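Local coordinates for uncharacterized protein (Escherichia coli O157:H7, PDB 4R29) that uses S-adenosylmethionine to methylate protein cysteine, probably in the zinc fingers of host TAB2 and TAB3, and so to block NF-kappa-B activation, at residues Ser78-Ala83 with Arg151-Leu156; Lys106-Gln111 with Ile201-Pro206. The protein carries 1 engineered substitution. One frame throughout, in Å; residues are numbered along the deposited sequence.

Contact 1: Ser78-Ala83 with Arg151-Leu156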
# COMPACT_ATOMS: atom_id res chain seq x y z
N SER A 78 -10.77 -5.20 -14.12
CA SER A 78 -10.50 -5.57 -15.49
C SER A 78 -9.32 -6.51 -15.57
O SER A 78 -8.65 -6.77 -14.57
CB SER A 78 -10.28 -4.34 -16.35
OG SER A 78 -9.99 -4.75 -17.67
N VAL A 79 -9.08 -7.04 -16.76
CA VAL A 79 -7.91 -7.88 -16.98
C VAL A 79 -6.76 -7.01 -17.42
O VAL A 79 -6.98 -5.86 -17.79
CB VAL A 79 -8.17 -8.99 -18.02
CG1 VAL A 79 -9.01 -10.12 -17.39
CG2 VAL A 79 -8.83 -8.39 -19.28
N CYS A 80 -5.55 -7.55 -17.37
CA CYS A 80 -4.36 -6.82 -17.79
C CYS A 80 -4.28 -6.67 -19.28
O CYS A 80 -4.65 -7.58 -20.02
CB CYS A 80 -3.11 -7.57 -17.35
SG CYS A 80 -2.66 -7.27 -15.66
N PRO A 81 -3.76 -5.52 -19.74
CA PRO A 81 -3.52 -5.34 -21.17
C PRO A 81 -2.42 -6.29 -21.62
O PRO A 81 -1.70 -6.85 -20.79
CB PRO A 81 -3.00 -3.91 -21.27
CG PRO A 81 -2.35 -3.67 -19.94
CD PRO A 81 -3.22 -4.41 -18.95
N GLU A 82 -2.32 -6.48 -22.93
CA GLU A 82 -1.25 -7.24 -23.51
C GLU A 82 0.05 -6.61 -23.03
O GLU A 82 1.05 -7.29 -22.85
CB GLU A 82 -1.36 -7.20 -25.03
CG GLU A 82 -0.48 -8.20 -25.76
CD GLU A 82 -0.69 -8.17 -27.27
OE1 GLU A 82 -0.46 -7.10 -27.89
OE2 GLU A 82 -1.08 -9.21 -27.84
N ALA A 83 0.02 -5.30 -22.82
CA ALA A 83 1.18 -4.54 -22.35
C ALA A 83 0.75 -3.24 -21.64
O ALA A 83 -0.23 -2.60 -22.03
CB ALA A 83 2.14 -4.24 -23.50
N ARG A 151 -0.97 -7.25 -9.56
CA ARG A 151 -1.62 -8.23 -10.44
C ARG A 151 -0.86 -9.53 -10.37
O ARG A 151 0.33 -9.58 -10.72
CB ARG A 151 -1.63 -7.76 -11.90
CG ARG A 151 -2.23 -6.39 -12.17
CD ARG A 151 -3.73 -6.35 -11.94
NE ARG A 151 -4.45 -7.39 -12.67
CZ ARG A 151 -5.73 -7.31 -13.03
NH1 ARG A 151 -6.43 -6.19 -12.77
NH2 ARG A 151 -6.31 -8.32 -13.68
N ASN A 152 -1.52 -10.59 -9.93
CA ASN A 152 -0.92 -11.92 -9.91
C ASN A 152 -0.96 -12.55 -11.31
O ASN A 152 -0.25 -13.52 -11.60
CB ASN A 152 -1.69 -12.81 -8.94
CG ASN A 152 -0.83 -13.88 -8.33
OD1 ASN A 152 0.40 -13.74 -8.24
ND2 ASN A 152 -1.46 -14.97 -7.91
N ASP A 153 -1.81 -11.98 -12.16
CA ASP A 153 -2.02 -12.51 -13.50
C ASP A 153 -1.09 -11.86 -14.51
O ASP A 153 -1.25 -12.01 -15.71
CB ASP A 153 -3.50 -12.38 -13.94
CG ASP A 153 -4.09 -10.99 -13.66
OD1 ASP A 153 -3.47 -10.17 -12.95
OD2 ASP A 153 -5.20 -10.71 -14.15
N SER A 154 -0.11 -11.11 -14.00
CA SER A 154 0.96 -10.59 -14.83
C SER A 154 2.26 -10.84 -14.09
O SER A 154 2.33 -10.59 -12.89
CB SER A 154 0.82 -9.10 -15.08
OG SER A 154 2.07 -8.52 -15.42
N PRO A 155 3.29 -11.33 -14.80
CA PRO A 155 4.56 -11.66 -14.15
C PRO A 155 5.23 -10.42 -13.56
O PRO A 155 6.03 -10.56 -12.64
CB PRO A 155 5.40 -12.24 -15.30
CG PRO A 155 4.82 -11.63 -16.53
CD PRO A 155 3.35 -11.49 -16.26
N LEU A 156 4.88 -9.23 -14.05
CA LEU A 156 5.40 -7.99 -13.49
C LEU A 156 4.86 -7.68 -12.09
O LEU A 156 5.48 -6.95 -11.32
CB LEU A 156 5.13 -6.81 -14.42
CG LEU A 156 5.94 -6.73 -15.73
CD1 LEU A 156 5.38 -5.66 -16.64
CD2 LEU A 156 7.40 -6.45 -15.44
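Arg151 grips the backbone of Ser78 with the end of its guanidinium: NH1 and NH2 both donate to Ser78 O, each at 2.9 Å. The acceptor sits at the edge of the flat group, but the two donors meet it differently, NH2 in the carbonyl plane on a lone pair and NH1 tilted 29° from that plane. A second edge, formed by NE and NH2, is taken by Asp153 side-on. NE lies 3.0 Å from Asp153 OD1, and NH2 makes a salt bridge of 2.7 Å to Asp153 OD2, each oxygen using its syn lone pair. NH2 therefore serves both the carboxylate and the carbonyl. Bends at chi2 (-68°), which turns CD, and chi3 (-53°), which turns NE, fold the arginine past Cys80 SG before NE meets Asp153. The bond to CB of Cys80 points toward 151-156, and SG lies 3.5 Å from Arg151 NE. Ser154 CB also touches this sulfur. Ser154 is itself the N-cap of helix 155-181, its OG accepting from Leu156 N. Beyond the two segments, Arg151 NH1 also donates to Val102 O. In-plane bonds on two edges should fix the guanidinium's orientation and rotation; its charge is probably balanced by Asp153 and may polarise the Ser78 carbonyl, while the paired bonds to Ser78 O tie the loop after helix 59-76 to the end of strand 145-151.

Contact 2: Lys106-Gln111 with Ile201-Pro206. With SAM (S-adenosylmethionine), chain E.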
# COMPACT_ATOMS: atom_id res chain seq x y z
N LYS A 106 -4.55 -0.99 -15.34
CA LYS A 106 -3.69 0.04 -15.93
C LYS A 106 -2.21 -0.21 -15.65
O LYS A 106 -1.35 0.16 -16.45
CB LYS A 106 -4.03 1.42 -15.39
CG LYS A 106 -5.26 2.07 -15.97
CD LYS A 106 -5.24 3.54 -15.62
CE LYS A 106 -6.58 4.15 -15.83
NZ LYS A 106 -7.61 3.25 -15.22
N ARG A 107 -1.91 -0.82 -14.51
CA ARG A 107 -0.52 -1.10 -14.14
C ARG A 107 -0.46 -2.33 -13.25
O ARG A 107 -1.47 -2.73 -12.68
CB ARG A 107 0.12 0.13 -13.45
CG ARG A 107 -0.57 0.56 -12.16
CD ARG A 107 0.18 1.70 -11.45
NE ARG A 107 -0.46 2.01 -10.17
CZ ARG A 107 0.14 2.59 -9.13
NH1 ARG A 107 1.43 2.96 -9.20
NH2 ARG A 107 -0.55 2.81 -8.02
N PRO A 108 0.73 -2.93 -13.12
CA PRO A 108 0.86 -4.17 -12.36
C PRO A 108 0.96 -4.02 -10.82
O PRO A 108 0.68 -4.99 -10.12
CB PRO A 108 2.13 -4.80 -12.94
CG PRO A 108 2.94 -3.64 -13.40
CD PRO A 108 1.93 -2.65 -13.93
N MET A 109 1.39 -2.88 -10.30
CA MET A 109 1.38 -2.69 -8.84
C MET A 109 1.30 -1.25 -8.35
O MET A 109 1.56 -0.29 -9.08
CB MET A 109 2.45 -3.51 -8.09
CG MET A 109 3.76 -2.87 -7.82
SD MET A 109 3.94 -1.60 -6.52
CE MET A 109 5.51 -1.01 -7.16
N GLY A 110 0.82 -1.14 -7.11
CA GLY A 110 0.66 0.13 -6.43
C GLY A 110 0.89 -0.11 -4.95
O GLY A 110 0.92 -1.25 -4.50
N GLN A 111 1.06 0.97 -4.20
CA GLN A 111 1.34 0.86 -2.77
C GLN A 111 0.55 1.98 -2.09
O GLN A 111 0.48 3.09 -2.60
CB GLN A 111 2.85 0.98 -2.51
CG GLN A 111 3.24 1.06 -1.03
CD GLN A 111 3.17 2.48 -0.48
OE1 GLN A 111 3.68 3.41 -1.09
NE2 GLN A 111 2.54 2.65 0.67
N ILE A 201 8.90 1.62 -11.16
CA ILE A 201 8.10 0.44 -10.82
C ILE A 201 6.63 0.81 -10.57
O ILE A 201 5.76 -0.03 -10.74
CB ILE A 201 8.72 -0.42 -9.68
CG1 ILE A 201 8.85 0.38 -8.38
CG2 ILE A 201 10.08 -1.00 -10.10
CD1 ILE A 201 9.21 -0.50 -7.15
N PHE A 202 6.37 2.06 -10.21
CA PHE A 202 4.99 2.51 -10.08
C PHE A 202 4.39 2.93 -11.42
O PHE A 202 3.25 3.38 -11.46
CB PHE A 202 4.87 3.67 -9.08
CG PHE A 202 5.02 3.26 -7.63
CD1 PHE A 202 4.25 2.24 -7.10
CD2 PHE A 202 5.93 3.90 -6.80
CE1 PHE A 202 4.37 1.87 -5.77
CE2 PHE A 202 6.07 3.54 -5.47
CZ PHE A 202 5.29 2.52 -4.96
N SER A 203 5.14 2.79 -12.51
CA SER A 203 4.63 3.11 -13.85
C SER A 203 4.34 4.59 -14.10
O SER A 203 3.55 4.92 -14.95
CB SER A 203 3.34 2.33 -14.15
OG SER A 203 3.56 0.94 -14.10
N TYR A 204 4.96 5.48 -13.35
CA TYR A 204 4.72 6.89 -13.59
C TYR A 204 5.35 7.26 -14.93
O TYR A 204 6.27 6.59 -15.40
CB TYR A 204 5.34 7.76 -12.50
CG TYR A 204 4.77 7.54 -11.13
CD1 TYR A 204 3.57 6.87 -10.95
CD2 TYR A 204 5.45 7.99 -10.00
CE1 TYR A 204 3.05 6.67 -9.68
CE2 TYR A 204 4.94 7.80 -8.74
CZ TYR A 204 3.74 7.14 -8.58
OH TYR A 204 3.24 6.96 -7.33
N MET A 205 4.84 8.32 -15.53
CA MET A 205 5.42 8.78 -16.78
C MET A 205 6.83 9.35 -16.60
O MET A 205 7.12 10.04 -15.61
CB MET A 205 4.49 9.76 -17.47
CG MET A 205 3.31 9.01 -18.10
SD MET A 205 2.10 10.18 -18.67
CE MET A 205 1.99 11.21 -17.20
N PRO A 206 7.72 9.02 -17.53
CA PRO A 206 9.14 9.41 -17.47
C PRO A 206 9.29 10.90 -17.18
O PRO A 206 10.17 11.26 -16.42
CB PRO A 206 9.65 9.06 -18.87
CG PRO A 206 8.79 7.93 -19.30
CD PRO A 206 7.42 8.18 -18.70
N SAM E . 0.37 5.42 -3.83
CA SAM E . 1.45 5.51 -4.81
C SAM E . 1.29 4.49 -5.93
O SAM E . 1.87 4.67 -7.01
OXT SAM E . 0.62 3.46 -5.75
CB SAM E . 2.82 5.31 -4.17
CG SAM E . 3.30 6.47 -3.31
SD SAM E . 5.09 6.46 -3.00
CE SAM E . 5.13 7.98 -2.02
C5' SAM E . 5.67 7.16 -4.56
C4' SAM E . 7.19 7.22 -4.59
O4' SAM E . 7.66 7.27 -5.93
C3' SAM E . 7.74 8.46 -3.88
O3' SAM E . 8.04 8.18 -2.53
C2' SAM E . 8.97 8.81 -4.68
O2' SAM E . 10.05 8.17 -4.05
C1' SAM E . 8.77 8.14 -6.04
N9 SAM E . 8.42 9.08 -7.12
C8 SAM E . 9.07 9.20 -8.32
N7 SAM E . 8.44 10.13 -9.07
C5 SAM E . 7.40 10.60 -8.37
C6 SAM E . 6.43 11.56 -8.66
N6 SAM E . 6.46 12.19 -9.83
N1 SAM E . 5.46 11.85 -7.73
C2 SAM E . 5.44 11.18 -6.52
N3 SAM E . 6.40 10.23 -6.23
C4 SAM E . 7.36 9.94 -7.14
O HOH W 1 1.47 0.98 -16.34
O HOH W 2 3.11 -0.38 -11.40
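Phe202, Met109 and Arg107 meet where strand 109-114 of the Rossmann-like fold faces the Schellman motif that ends helix 186-201; Phe202 and Arg107 line the S-adenosylmethionine pocket with Gln111 and Tyr204, while Met109 packs against Phe202. Met109 brings its end to the Phe202 ring, CE lying 3.4 Å from Phe202 CE1. The sulfur stands 4.7 Å from the ring centroid and 62° off the ring normal, an oblique Met-aromatic contact. CE also packs against Ile201 CD1, so the methyl bridges the last helical residue and the aromatic ring. At the edge of the ring is Gln111 CB, whereas over one face lies CB of the cofactor, 3.8 Å above the plane and offset toward the rim.

Arg107 works on the polar side. Its chain runs extended from CG to NE, and NH1 donates to Phe202 O at 2.9 Å, in the carbonyl plane on a lone pair. The same nitrogen gives a bond to O of the cofactor carboxylate, and NH2 reaches its OXT at 2.6 Å, an arrangement whose charge pairing probably strengthens binding. NE donates to Thr101 OG1 and NH2 to Ser98 O, which helps fix the group's rotation. Tyr204 OH donates to the same cofactor O as NH1, while Gln111 backbone N donates to OXT and its backbone O accepts from the cofactor amino N. Water 2 joins the two segments, lying 2.8 Å from both Met109 O and Ile201 O, which accept from it, and 3.0 Å from Ser203 OG.

How the contacts relate
Followed from the N terminus, the chain visits 78-83, 106-111, 151-156 and 201-206, so the two contacts cross rather than nest. Contact 1 closes a loop of 67 residues that holds helices 95-103 and 120-125, strands 109-114 and 131-137 and nearly all of strand 145-151. Contact 2 opens inside that loop and closes 89 residues later, after helices 155-181 and 186-201. Their centres lie 12 Å apart, and they touch directly: Arg151 N is 2.8 Å from Pro108 O, a probable hydrogen bond between the end of strand 145-151 and the residue preceding strand 109-114, and Leu156 CB packs on Pro108 CB. Together they tie the loop after helix 59-76, the sheet, and the end of helix 186-201 with its following turn.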